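Local coordinates for Pdx2 protein (Plasmodium falciparum, PDB 2ABW) that hydrolyses glutamine to glutamate and ammonia, the ammonia being channelled to the Pdx1 synthase subunit for the making of pyridoxal 5'-phosphate, the active form of vitamin B6, at residues I19-K24 with A204-F209; L79-W84 with K214-S219; I181-E186 with G192-P197. All blocks are in the same frame, centred on the assembly; numbering follows the deposited sequence.

Contact 1 (I19-K24 with A204-F209); sequences INHFIK and AFQQYF
Phe22 and Gln206 meet where helix 19-23 crosses helix 204-209 at -75°, the axes of the two short segments coming within 9.5 Å and the CA atoms of these two residues within 6.0 Å. The pair is a buried helix-helix packing in the class I glutamine amidotransferase fold, on the side of the central sheet where both helices also touch Trp84 of strand 83-86. No hydrogen bond joins the segments. Gln206 sends its methylene arm across the gap: CG sits over the centre of the Phe22 ring, 3.8 Å from the centroid and 10° off the normal, a CH-pi contact. Gln206 CG lies beside its own backbone N (chi1 -71°), which puts it on that ring, and the bend of the chain at chi2 then turns the amide to His21, whose imidazole it meets obliquely. That imidazole is held from beyond the crossing, NE2 bonding to His202 O, and it lies beside Glu198, which is assigned to the charge relay. One face of the His21 ring carries Lys24 CD near its rim. At the far end of the Phe22 ring from the backbone, Phe22 CZ lies 4.0 Å from Phe209 CD2.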
loop_
_atom_site.group_PDB
_atom_site.type_symbol
_atom_site.label_atom_id
_atom_site.label_comp_id
_atom_site.label_asym_id
_atom_site.label_seq_id
_atom_site.Cartn_x
_atom_site.Cartn_y
_atom_site.Cartn_z
ATOM N N ILE A 19 -12.254 -2.242 1.138
ATOM C CA ILE A 19 -13.230 -2.130 0.043
ATOM C C ILE A 19 -14.279 -1.049 0.372
ATOM O O ILE A 19 -14.587 -0.167 -0.447
ATOM C CB ILE A 19 -13.914 -3.495 -0.221
ATOM C CG1 ILE A 19 -12.850 -4.421 -0.783
ATOM C CG2 ILE A 19 -15.056 -3.335 -1.230
ATOM C CD1 ILE A 19 -13.376 -5.861 -1.137
ATOM N N ASN A 20 -14.828 -1.103 1.558
ATOM C CA ASN A 20 -15.861 -0.116 2.004
ATOM C C ASN A 20 -15.348 1.303 1.861
ATOM O O ASN A 20 -16.077 2.190 1.486
ATOM C CB ASN A 20 -16.249 -0.373 3.450
ATOM C CG ASN A 20 -17.206 0.638 3.994
ATOM O OD1 ASN A 20 -18.390 0.598 3.622
ATOM N ND2 ASN A 20 -16.760 1.561 4.882
ATOM N N HIS A 21 -14.088 1.506 2.230
ATOM C CA HIS A 21 -13.516 2.851 2.173
ATOM C C HIS A 21 -13.375 3.409 0.750
ATOM O O HIS A 21 -13.509 4.609 0.562
ATOM C CB HIS A 21 -12.198 2.947 2.919
ATOM C CG HIS A 21 -12.230 3.940 4.023
ATOM N ND1 HIS A 21 -12.857 3.633 5.198
ATOM C CD2 HIS A 21 -11.615 5.130 4.203
ATOM C CE1 HIS A 21 -12.646 4.627 6.065
ATOM N NE2 HIS A 21 -11.974 5.586 5.453
ATOM N N PHE A 22 -13.188 2.544 -0.251
ATOM C CA PHE A 22 -13.282 3.052 -1.595
ATOM C C PHE A 22 -14.719 3.293 -2.068
ATOM O O PHE A 22 -15.005 4.182 -2.792
ATOM C CB PHE A 22 -12.624 2.057 -2.540
ATOM C CG PHE A 22 -11.102 2.216 -2.628
ATOM C CD1 PHE A 22 -10.553 3.061 -3.522
ATOM C CD2 PHE A 22 -10.271 1.458 -1.790
ATOM C CE1 PHE A 22 -9.141 3.237 -3.551
ATOM C CE2 PHE A 22 -8.893 1.612 -1.824
ATOM C CZ PHE A 22 -8.316 2.448 -2.720
ATOM N N ILE A 23 -15.633 2.401 -1.676
ATOM C CA ILE A 23 -17.052 2.608 -1.987
ATOM C C ILE A 23 -17.525 3.919 -1.404
ATOM O O ILE A 23 -18.351 4.556 -2.037
ATOM C CB ILE A 23 -17.871 1.431 -1.517
ATOM C CG1 ILE A 23 -17.463 0.179 -2.339
ATOM C CG2 ILE A 23 -19.341 1.727 -1.729
ATOM C CD1 ILE A 23 -17.508 0.333 -3.822
ATOM N N LYS A 24 -16.972 4.355 -0.271
ATOM C CA LYS A 24 -17.382 5.602 0.346
ATOM C C LYS A 24 -17.033 6.821 -0.540
ATOM O O LYS A 24 -17.543 7.932 -0.303
ATOM C CB LYS A 24 -16.696 5.856 1.664
ATOM C CG LYS A 24 -17.175 5.070 2.802
ATOM C CD LYS A 24 -16.307 5.391 4.075
ATOM C CE LYS A 24 -16.677 6.712 4.689
ATOM N NZ LYS A 24 -16.056 6.864 6.158
ATOM N N ALA A 204 -9.100 10.291 2.158
ATOM C CA ALA A 204 -8.137 11.111 1.345
ATOM C C ALA A 204 -7.221 10.199 0.568
ATOM O O ALA A 204 -6.967 10.441 -0.623
ATOM C CB ALA A 204 -7.314 11.980 2.267
ATOM N N PHE A 205 -6.618 9.181 1.203
ATOM C CA PHE A 205 -5.642 8.343 0.490
ATOM C C PHE A 205 -6.304 7.461 -0.581
ATOM O O PHE A 205 -5.709 7.113 -1.609
ATOM C CB PHE A 205 -4.764 7.569 1.453
ATOM C CG PHE A 205 -3.728 8.496 2.136
ATOM C CD1 PHE A 205 -4.091 9.215 3.244
ATOM C CD2 PHE A 205 -2.495 8.724 1.548
ATOM C CE1 PHE A 205 -3.189 10.110 3.818
ATOM C CE2 PHE A 205 -1.589 9.622 2.155
ATOM C CZ PHE A 205 -1.982 10.340 3.213
ATOM N N GLN A 206 -7.528 7.025 -0.268
ATOM C CA GLN A 206 -8.296 6.304 -1.259
ATOM C C GLN A 206 -8.541 7.165 -2.496
ATOM O O GLN A 206 -8.391 6.724 -3.666
ATOM C CB GLN A 206 -9.657 5.824 -0.695
ATOM C CG GLN A 206 -9.484 4.693 0.318
ATOM C CD GLN A 206 -9.138 5.120 1.717
ATOM O OE1 GLN A 206 -9.145 6.299 1.988
ATOM N NE2 GLN A 206 -8.900 4.139 2.605
ATOM N N GLN A 207 -8.913 8.388 -2.294
ATOM C CA GLN A 207 -9.139 9.327 -3.389
ATOM C C GLN A 207 -7.871 9.550 -4.172
ATOM O O GLN A 207 -7.891 9.544 -5.415
ATOM C CB GLN A 207 -9.685 10.610 -2.829
ATOM C CG GLN A 207 -10.046 11.535 -4.013
ATOM C CD GLN A 207 -10.593 12.891 -3.574
ATOM O OE1 GLN A 207 -10.729 13.189 -2.364
ATOM N NE2 GLN A 207 -10.878 13.700 -4.530
ATOM N N TYR A 208 -6.758 9.745 -3.493
ATOM C CA TYR A 208 -5.458 9.950 -4.147
ATOM C C TYR A 208 -5.082 8.735 -4.979
ATOM O O TYR A 208 -4.638 8.832 -6.134
ATOM C CB TYR A 208 -4.394 10.159 -3.111
ATOM C CG TYR A 208 -3.068 10.497 -3.672
ATOM C CD1 TYR A 208 -2.846 11.753 -4.251
ATOM C CD2 TYR A 208 -2.032 9.643 -3.638
ATOM C CE1 TYR A 208 -1.595 12.076 -4.760
ATOM C CE2 TYR A 208 -0.788 9.984 -4.092
ATOM C CZ TYR A 208 -0.568 11.193 -4.656
ATOM O OH TYR A 208 0.677 11.617 -5.178
ATOM N N PHE A 209 -5.260 7.566 -4.397
ATOM C CA PHE A 209 -4.890 6.322 -5.152
ATOM C C PHE A 209 -5.852 6.165 -6.339
ATOM O O PHE A 209 -5.406 5.783 -7.430
ATOM C CB PHE A 209 -4.920 5.084 -4.283
ATOM C CG PHE A 209 -4.427 3.855 -5.013
ATOM C CD1 PHE A 209 -3.079 3.820 -5.429
ATOM C CD2 PHE A 209 -5.205 2.756 -5.280
ATOM C CE1 PHE A 209 -2.619 2.747 -6.143
ATOM C CE2 PHE A 209 -4.720 1.681 -5.978
ATOM C CZ PHE A 209 -3.464 1.701 -6.411
#

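Contact 2 (L79-W84 with K214-S219); sequences LKKPIW and KNYKYS
Tyr216 carries almost all of this contact, reaching from the last turns of helix 204-219 to the loop that leads from helix 63-77 into strand 83-86. Its CG is anti to the backbone N (chi1 161°), which swings the ring off the helix and onto Lys81 and Pro82.

The apolar part is a CH-pi contact. Pro82 CD stands over one face of the Tyr216 ring, 3.8 Å from the centroid and 25° off the normal, displaced toward Tyr216 CG, while Pro82 CG lies 3.5 Å from Tyr216 CB. Lys81 CA covers the same face near its rim. Further out, the Lys81 chain, extended beyond CG, crosses the phenol end of the ring obliquely, with its CG 3.3 Å from Tyr216 OH. The ammonium group goes on past the tyrosine to bond Cys44 O, so the lysine offers Tyr216 its methylenes.

The polar part runs through water. One molecule, in the plane of the ring at its edge, donates to Leu79 O at 2.5 Å and lies 2.7 Å from Tyr216 OH, to which it is also hydrogen-bonded.

No hydrogen bond links the segments directly. The chemistry is thus divided along one side chain: the proline packs on the ring face of Tyr216, the Lys81 methylenes gather at the phenol end and its oxygen, and the hydroxyl, at the surface of the protein, is tied to the loop backbone by a single bridging water.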
loop_
_atom_site.group_PDB
_atom_site.type_symbol
_atom_site.label_atom_id
_atom_site.label_comp_id
_atom_site.label_asym_id
_atom_site.label_seq_id
_atom_site.Cartn_x
_atom_site.Cartn_y
_atom_site.Cartn_z
ATOM N N LEU A 79 4.335 -4.242 -16.118
ATOM C CA LEU A 79 3.136 -3.478 -16.522
ATOM C C LEU A 79 3.169 -2.107 -15.892
ATOM O O LEU A 79 2.501 -1.200 -16.449
ATOM C CB LEU A 79 1.863 -4.191 -16.120
ATOM C CG LEU A 79 1.724 -5.539 -16.762
ATOM C CD1 LEU A 79 0.370 -6.107 -16.407
ATOM C CD2 LEU A 79 2.084 -5.613 -18.278
ATOM N N LYS A 80 3.830 -1.954 -14.730
ATOM C CA LYS A 80 3.871 -0.679 -14.012
ATOM C C LYS A 80 2.464 -0.163 -13.624
ATOM O O LYS A 80 2.174 1.077 -13.657
ATOM C CB LYS A 80 4.590 0.351 -14.823
ATOM C CG LYS A 80 5.915 -0.006 -15.370
ATOM C CD LYS A 80 6.914 -0.099 -14.339
ATOM C CE LYS A 80 8.286 -0.160 -14.989
ATOM N NZ LYS A 80 9.360 -0.686 -14.118
ATOM N N LYS A 81 1.578 -1.101 -13.297
ATOM C CA LYS A 81 0.250 -0.709 -12.901
ATOM C C LYS A 81 0.291 -0.193 -11.456
ATOM O O LYS A 81 1.082 -0.613 -10.651
ATOM C CB LYS A 81 -0.710 -1.834 -13.033
ATOM C CG LYS A 81 -0.967 -2.124 -14.511
ATOM C CD LYS A 81 -2.299 -2.938 -14.543
ATOM C CE LYS A 81 -2.615 -3.453 -15.780
ATOM N NZ LYS A 81 -3.826 -4.238 -15.731
ATOM N N PRO A 82 -0.556 0.816 -11.160
ATOM C CA PRO A 82 -0.532 1.372 -9.807
ATOM C C PRO A 82 -0.803 0.341 -8.709
ATOM O O PRO A 82 -1.771 -0.440 -8.838
ATOM C CB PRO A 82 -1.613 2.466 -9.850
ATOM C CG PRO A 82 -1.630 2.887 -11.263
ATOM C CD PRO A 82 -1.432 1.583 -12.051
ATOM N N ILE A 83 -0.047 0.451 -7.616
ATOM C CA ILE A 83 -0.213 -0.431 -6.472
ATOM C C ILE A 83 -0.055 0.363 -5.211
ATOM O O ILE A 83 0.789 1.215 -5.151
ATOM C CB ILE A 83 0.751 -1.632 -6.565
ATOM C CG1 ILE A 83 0.395 -2.693 -5.511
ATOM C CG2 ILE A 83 2.187 -1.173 -6.588
ATOM C CD1 ILE A 83 0.997 -4.046 -5.768
ATOM N N TRP A 84 -0.882 0.055 -4.260
ATOM C CA TRP A 84 -0.886 0.702 -2.925
ATOM C C TRP A 84 -0.694 -0.398 -1.918
ATOM O O TRP A 84 -1.582 -1.234 -1.691
ATOM C CB TRP A 84 -2.214 1.400 -2.686
ATOM C CG TRP A 84 -2.296 2.128 -1.384
ATOM C CD1 TRP A 84 -1.239 2.414 -0.512
ATOM C CD2 TRP A 84 -3.449 2.715 -0.835
ATOM N NE1 TRP A 84 -1.711 3.096 0.589
ATOM C CE2 TRP A 84 -3.073 3.309 0.397
ATOM C CE3 TRP A 84 -4.785 2.811 -1.259
ATOM C CZ2 TRP A 84 -3.975 3.991 1.180
ATOM C CZ3 TRP A 84 -5.672 3.422 -0.433
ATOM C CH2 TRP A 84 -5.271 4.047 0.736
ATOM N N LYS A 214 -6.660 6.345 -12.259
ATOM C CA LYS A 214 -7.277 7.057 -13.396
ATOM C C LYS A 214 -6.255 7.644 -14.321
ATOM O O LYS A 214 -6.402 7.445 -15.551
ATOM C CB LYS A 214 -8.180 8.162 -12.813
ATOM C CG LYS A 214 -8.927 8.908 -13.917
ATOM C CD LYS A 214 -9.360 10.258 -13.418
ATOM C CE LYS A 214 -8.218 11.278 -13.590
ATOM N NZ LYS A 214 -8.543 12.615 -13.110
ATOM N N ASN A 215 -5.216 8.242 -13.792
ATOM C CA ASN A 215 -4.190 8.909 -14.644
ATOM C C ASN A 215 -3.410 7.832 -15.403
ATOM O O ASN A 215 -3.092 7.947 -16.586
ATOM C CB ASN A 215 -3.224 9.687 -13.801
ATOM C CG ASN A 215 -3.849 10.965 -13.175
ATOM O OD1 ASN A 215 -4.785 11.452 -13.660
ATOM N ND2 ASN A 215 -3.180 11.515 -12.187
ATOM N N TYR A 216 -3.119 6.726 -14.717
ATOM C CA TYR A 216 -2.544 5.557 -15.407
ATOM C C TYR A 216 -3.352 5.105 -16.601
ATOM O O TYR A 216 -2.815 4.937 -17.711
ATOM C CB TYR A 216 -2.270 4.374 -14.415
ATOM C CG TYR A 216 -2.119 3.053 -15.143
ATOM C CD1 TYR A 216 -0.944 2.706 -15.664
ATOM C CD2 TYR A 216 -3.194 2.182 -15.296
ATOM C CE1 TYR A 216 -0.832 1.500 -16.369
ATOM C CE2 TYR A 216 -3.094 1.023 -16.003
ATOM C CZ TYR A 216 -1.891 0.682 -16.540
ATOM O OH TYR A 216 -1.821 -0.484 -17.254
ATOM N N LYS A 217 -4.648 4.927 -16.414
ATOM C CA LYS A 217 -5.488 4.421 -17.498
ATOM C C LYS A 217 -5.479 5.403 -18.650
ATOM O O LYS A 217 -5.441 4.970 -19.813
ATOM C CB LYS A 217 -6.918 4.222 -16.984
ATOM C CG LYS A 217 -7.639 3.077 -17.718
ATOM C CD LYS A 217 -8.777 2.541 -16.948
ATOM C CE LYS A 217 -9.505 1.410 -17.665
ATOM N NZ LYS A 217 -8.625 0.289 -18.140
ATOM N N TYR A 218 -5.525 6.703 -18.350
ATOM C CA TYR A 218 -5.532 7.752 -19.357
ATOM C C TYR A 218 -4.206 7.726 -20.146
ATOM O O TYR A 218 -4.164 7.903 -21.374
ATOM C CB TYR A 218 -5.719 9.084 -18.669
ATOM C CG TYR A 218 -7.161 9.409 -18.244
ATOM C CD1 TYR A 218 -8.209 8.472 -18.339
ATOM C CD2 TYR A 218 -7.479 10.705 -17.806
ATOM C CE1 TYR A 218 -9.585 8.854 -17.994
ATOM C CE2 TYR A 218 -8.800 11.063 -17.439
ATOM C CZ TYR A 218 -9.828 10.119 -17.542
ATOM O OH TYR A 218 -11.138 10.483 -17.217
ATOM N N SER A 219 -3.126 7.469 -19.457
ATOM C CA SER A 219 -1.787 7.497 -20.059
ATOM C C SER A 219 -1.707 6.408 -21.080
ATOM O O SER A 219 -0.990 6.553 -22.055
ATOM C CB SER A 219 -0.694 7.251 -19.010
ATOM O OG SER A 219 -0.640 5.863 -18.626
HETATM O O HOH W 1 0.624 -1.126 -18.157
#

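Contact 3 (I181-E186 with G192-P197); sequences IIAAVE and GTVFHP
Val185 and Gly192 exchange two backbone hydrogen bonds, N to O in each direction and both 2.9 Å, as the hydrogen-bonded pair of the antiparallel hairpin formed by strands 180-187 and 190-193. A third bond, Val194 N to Ala183 O at 3.0 Å, continues the ladder beyond Thr193. Between the Val185-Gly192 pair and the Val194-Ala183 bond, Ala184 and Thr193 make a non-hydrogen-bonded pair, their CA atoms only 4.4 Å apart, with Ala184 CA directed at Gly192 O (3.1 Å) and Thr193 CA at Ala183 O in CA-H...O contacts. On its other edge, strand 180-187 carries a classic beta bulge, Ala183 and Ala184 both facing Ala170.

Ala184 CB packs on Thr193 CG2, while Thr193 OG1 bonds to Thr86 OG1 and Trp84 NE1, linking the hairpin to strand 83-86. Val194 lays its CG2 methyl against Ala183 O. Further along the chain comes His196, assigned to the charge relay, whose ND1 bonds to Glu198 OE2 and whose side chain touches Cys87, assigned as the nucleophile. Phe195, just before it, takes a chi1 of 51°, placing CG between its backbone N and carbonyl carbon; the ring thereby folds back toward the hairpin, one face over Thr193 CB, and brings Phe195 CE2 within 4.0 Å of Ala183 CB.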
loop_
_atom_site.group_PDB
_atom_site.type_symbol
_atom_site.label_atom_id
_atom_site.label_comp_id
_atom_site.label_asym_id
_atom_site.label_seq_id
_atom_site.Cartn_x
_atom_site.Cartn_y
_atom_site.Cartn_z
ATOM N N ILE A 181 8.750 11.391 11.280
ATOM C CA ILE A 181 8.502 9.957 10.983
ATOM C C ILE A 181 7.821 9.883 9.614
ATOM O O ILE A 181 6.915 10.660 9.322
ATOM C CB ILE A 181 7.645 9.289 12.075
ATOM C CG1 ILE A 181 8.261 9.493 13.462
ATOM C CG2 ILE A 181 7.475 7.826 11.768
ATOM C CD1 ILE A 181 7.527 8.740 14.588
ATOM N N ILE A 182 8.292 9.001 8.723
ATOM C CA ILE A 182 7.743 8.897 7.370
ATOM C C ILE A 182 6.520 7.992 7.405
ATOM O O ILE A 182 6.620 6.827 7.766
ATOM C CB ILE A 182 8.791 8.334 6.403
ATOM C CG1 ILE A 182 10.021 9.254 6.366
ATOM C CG2 ILE A 182 8.187 8.130 4.964
ATOM C CD1 ILE A 182 11.199 8.704 5.533
ATOM N N ALA A 183 5.371 8.563 7.008
ATOM C CA ALA A 183 4.109 7.866 7.004
ATOM C C ALA A 183 3.710 7.287 5.624
ATOM O O ALA A 183 3.004 6.297 5.570
ATOM C CB ALA A 183 2.979 8.777 7.579
ATOM N N ALA A 184 4.083 7.979 4.555
ATOM C CA ALA A 184 3.680 7.604 3.203
ATOM C C ALA A 184 4.775 7.977 2.266
ATOM O O ALA A 184 5.453 9.012 2.361
ATOM C CB ALA A 184 2.438 8.307 2.851
ATOM N N VAL A 185 5.032 7.059 1.323
ATOM C CA VAL A 185 6.014 7.278 0.251
ATOM C C VAL A 185 5.389 6.905 -1.074
ATOM O O VAL A 185 4.450 6.083 -1.116
ATOM C CB VAL A 185 7.292 6.419 0.451
ATOM C CG1 VAL A 185 8.090 6.989 1.654
ATOM C CG2 VAL A 185 7.047 4.940 0.633
ATOM N N GLU A 186 5.936 7.461 -2.133
ATOM C CA GLU A 186 5.462 7.138 -3.471
ATOM C C GLU A 186 6.669 7.020 -4.378
ATOM O O GLU A 186 7.572 7.877 -4.358
ATOM C CB GLU A 186 4.482 8.242 -3.926
ATOM C CG GLU A 186 3.773 7.897 -5.270
ATOM C CD GLU A 186 2.592 8.825 -5.549
ATOM O OE1 GLU A 186 2.517 9.909 -4.898
ATOM O OE2 GLU A 186 1.820 8.573 -6.459
ATOM N N GLY A 192 2.974 3.645 -0.759
ATOM C CA GLY A 192 3.072 2.877 0.449
ATOM C C GLY A 192 2.717 3.752 1.659
ATOM O O GLY A 192 3.207 4.874 1.778
ATOM N N THR A 193 1.909 3.185 2.563
ATOM C CA THR A 193 1.507 3.859 3.821
ATOM C C THR A 193 1.678 2.935 4.968
ATOM O O THR A 193 1.461 1.705 4.841
ATOM C CB THR A 193 0.058 4.323 3.699
ATOM O OG1 THR A 193 -0.813 3.221 3.321
ATOM C CG2 THR A 193 -0.049 5.487 2.673
ATOM N N VAL A 194 2.181 3.464 6.091
ATOM C CA VAL A 194 2.405 2.618 7.271
ATOM C C VAL A 194 1.176 2.502 8.166
ATOM O O VAL A 194 1.151 1.712 9.139
ATOM C CB VAL A 194 3.603 3.114 8.086
ATOM C CG1 VAL A 194 4.873 3.290 7.211
ATOM C CG2 VAL A 194 3.254 4.484 8.758
ATOM N N PHE A 195 0.212 3.351 7.945
ATOM C CA PHE A 195 -1.020 3.504 8.770
ATOM C C PHE A 195 -2.173 2.703 8.164
ATOM O O PHE A 195 -2.031 2.078 7.110
ATOM C CB PHE A 195 -1.368 4.985 8.942
ATOM C CG PHE A 195 -1.424 5.785 7.652
ATOM C CD1 PHE A 195 -2.596 5.881 6.930
ATOM C CD2 PHE A 195 -0.308 6.456 7.201
ATOM C CE1 PHE A 195 -2.660 6.620 5.772
ATOM C CE2 PHE A 195 -0.367 7.196 6.048
ATOM C CZ PHE A 195 -1.535 7.292 5.321
ATOM N N HIS A 196 -3.285 2.722 8.862
ATOM C CA HIS A 196 -4.527 2.051 8.469
ATOM C C HIS A 196 -5.512 3.050 7.921
ATOM O O HIS A 196 -6.306 3.622 8.653
ATOM C CB HIS A 196 -5.138 1.361 9.696
ATOM C CG HIS A 196 -4.514 0.058 9.982
ATOM N ND1 HIS A 196 -5.025 -1.119 9.488
ATOM C CD2 HIS A 196 -3.398 -0.265 10.674
ATOM C CE1 HIS A 196 -4.267 -2.122 9.908
ATOM N NE2 HIS A 196 -3.250 -1.628 10.603
ATOM N N PRO A 197 -5.484 3.269 6.583
ATOM C CA PRO A 197 -6.343 4.322 6.000
ATOM C C PRO A 197 -7.797 3.981 6.071
ATOM O O PRO A 197 -8.669 4.850 5.931
ATOM C CB PRO A 197 -5.907 4.277 4.522
ATOM C CG PRO A 197 -5.425 2.891 4.277
ATOM C CD PRO A 197 -4.801 2.465 5.570
#

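Trp84, in segment 79-84 although it takes no part in contact 2 itself, joins contacts 1 and 3 to that segment: its CZ3 lies 3.6 Å from Phe22 CZ of contact 1, and its CZ2 3.6 Å from Pro197 CG of contact 3. Helix 204-219 serves contacts 1 and 2, whose centres are about 16 Å apart. Contact 3 precedes that helix in the chain and meets it at, among other places, Tyr208 OH and Glu186 OE1, 2.5 Å apart in a probable hydrogen bond, and at Phe205 and Phe195. The probable Cys87-His196-Glu198 triad is reached by two of the contacts: contact 3 contains His196, and His21 of contact 1 lies about 4 Å from Glu198, side chain to side chain. Contact 2 is remote from these residues.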